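Local coordinates for protein carbon monoxide dehydrogenase (Thermococcus sp. AM4, PDB 6T7J) that catalyses the reversible oxidation of carbon monoxide to carbon dioxide, passing electrons through iron-sulfur clusters, although the form described here lacks nickel in its active-site cluster, at residues Gln287-Lys292 with Ile388-Ile393. Numbering follows the deposited sequence.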
# COMPACT_ATOMS: atom_id res chain seq x y z
N GLN A 287 -8.61 -35.56 23.91
CA GLN A 287 -9.52 -36.66 23.60
C GLN A 287 -10.31 -37.07 24.84
O GLN A 287 -11.54 -37.20 24.79
CB GLN A 287 -8.74 -37.84 23.03
CG GLN A 287 -7.96 -37.54 21.76
CD GLN A 287 -8.85 -37.12 20.60
OE1 GLN A 287 -9.94 -37.65 20.42
NE2 GLN A 287 -8.39 -36.15 19.82
N LYS A 288 -9.63 -37.26 25.97
CA LYS A 288 -10.36 -37.64 27.17
C LYS A 288 -11.14 -36.46 27.75
O LYS A 288 -12.18 -36.67 28.38
CB LYS A 288 -9.42 -38.23 28.21
CG LYS A 288 -8.15 -37.45 28.37
CD LYS A 288 -6.95 -38.29 28.73
CE LYS A 288 -7.16 -39.06 30.01
NZ LYS A 288 -5.90 -39.25 30.78
N PHE A 289 -10.68 -35.22 27.54
CA PHE A 289 -11.50 -34.07 27.92
C PHE A 289 -12.83 -34.08 27.18
O PHE A 289 -13.90 -33.91 27.78
CB PHE A 289 -10.73 -32.77 27.64
CG PHE A 289 -11.24 -31.58 28.43
CD1 PHE A 289 -11.47 -31.68 29.79
CD2 PHE A 289 -11.47 -30.37 27.80
CE1 PHE A 289 -11.92 -30.59 30.52
CE2 PHE A 289 -11.92 -29.27 28.52
CZ PHE A 289 -12.15 -29.39 29.88
N ALA A 290 -12.78 -34.30 25.86
CA ALA A 290 -14.00 -34.37 25.06
C ALA A 290 -14.87 -35.54 25.47
O ALA A 290 -16.10 -35.46 25.44
CB ALA A 290 -13.67 -34.45 23.58
N LYS A 291 -14.26 -36.67 25.85
CA LYS A 291 -15.07 -37.76 26.37
C LYS A 291 -15.77 -37.35 27.67
O LYS A 291 -16.95 -37.61 27.84
CB LYS A 291 -14.22 -39.02 26.56
CG LYS A 291 -13.56 -39.49 25.26
CD LYS A 291 -13.33 -40.98 25.26
CE LYS A 291 -12.01 -41.34 25.91
NZ LYS A 291 -12.23 -42.43 26.89
N LYS A 292 -15.04 -36.65 28.54
CA LYS A 292 -15.68 -36.13 29.76
C LYS A 292 -16.84 -35.20 29.42
O LYS A 292 -17.82 -35.14 30.18
CB LYS A 292 -14.66 -35.39 30.63
CG LYS A 292 -13.89 -36.30 31.57
CD LYS A 292 -12.77 -35.53 32.26
CE LYS A 292 -11.70 -36.48 32.78
NZ LYS A 292 -11.15 -37.35 31.70
N ILE A 388 -7.68 -22.88 23.80
CA ILE A 388 -8.60 -22.77 22.67
C ILE A 388 -9.35 -24.08 22.46
O ILE A 388 -10.59 -24.11 22.32
CB ILE A 388 -7.83 -22.34 21.41
CG1 ILE A 388 -7.47 -20.85 21.48
CG2 ILE A 388 -8.63 -22.65 20.16
CD1 ILE A 388 -6.36 -20.45 20.54
N VAL A 389 -8.61 -25.20 22.42
CA VAL A 389 -9.25 -26.50 22.23
C VAL A 389 -10.21 -26.79 23.38
O VAL A 389 -11.28 -27.39 23.18
CB VAL A 389 -8.18 -27.60 22.09
CG1 VAL A 389 -8.84 -28.96 21.93
CG2 VAL A 389 -7.28 -27.31 20.90
N ARG A 390 -9.86 -26.35 24.59
CA ARG A 390 -10.75 -26.55 25.73
C ARG A 390 -12.04 -25.77 25.56
O ARG A 390 -13.12 -26.27 25.88
CB ARG A 390 -10.04 -26.14 27.03
CG ARG A 390 -9.19 -27.23 27.63
CD ARG A 390 -8.83 -26.96 29.07
NE ARG A 390 -7.58 -27.63 29.43
CZ ARG A 390 -6.41 -27.01 29.57
NH1 ARG A 390 -5.33 -27.70 29.90
NH2 ARG A 390 -6.33 -25.70 29.39
N ILE A 391 -11.95 -24.54 25.06
CA ILE A 391 -13.16 -23.75 24.84
C ILE A 391 -14.06 -24.44 23.82
O ILE A 391 -15.28 -24.52 24.00
CB ILE A 391 -12.79 -22.32 24.41
CG1 ILE A 391 -12.11 -21.59 25.56
CG2 ILE A 391 -14.03 -21.56 23.96
CD1 ILE A 391 -11.54 -20.25 25.20
N ALA A 392 -13.47 -24.98 22.75
CA ALA A 392 -14.27 -25.72 21.77
C ALA A 392 -14.94 -26.94 22.40
O ALA A 392 -16.14 -27.18 22.21
CB ALA A 392 -13.39 -26.13 20.59
N ILE A 393 -14.17 -27.73 23.15
CA ILE A 393 -14.70 -28.94 23.77
C ILE A 393 -15.82 -28.60 24.75
O ILE A 393 -16.81 -29.33 24.86
CB ILE A 393 -13.57 -29.73 24.44
CG1 ILE A 393 -12.66 -30.37 23.39
CG2 ILE A 393 -14.12 -30.78 25.39
CD1 ILE A 393 -11.37 -30.88 23.94
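Phe289 and Ala290 pack against Arg390 and Ile393 in an apolar contact between two nearly parallel helices, 284-292 and 381-395, on one face of a parallel beta-sheet. The axes of the two short segments approach to 10.1 Å and cross at -24°. Phe289 covers most of its side of the contact. Its CG stands anti to the backbone N (chi1 -159°), which carries the ring across the groove to the other helix. Phe289 CD2 lies 3.6 Å from Ile393 CG2. The next ring atom, CE2, lies 3.5 Å from Arg390 CG. The arginine stem crosses the ring at about a right angle, with CG and CD both near CE2. The arginine is therefore met through its aliphatic stem. Its guanidinium plane is turned 88° from the ring, and its NH1 makes a long, weak ion pair with Glu285. Ile393 CG2 also reaches backbone, 3.6 Å from Ala290 CA. The CA atoms of Ala290 and Ile393 are 5.6 Å apart, the nearest pair across the segments. Tyr293 meets the Phe289 ring edge-to-face. An alanine in place of Phe289 would probably leave a gap between the helices, with Ile393 CG2 and the Arg390 methylenes losing their aromatic partner. Deeper in, Ala290 and Ile393 both rest on Val262 of strand 261-268, while Gln287 OE1 accepts a hydrogen bond from Val298 N of strand 297-303. Neighbouring helices packed on a parallel sheet of strand order 3-2-1-4-5-6 are the arrangement of a Rossmann-like alpha/beta domain, as in the carbon monoxide dehydrogenase family.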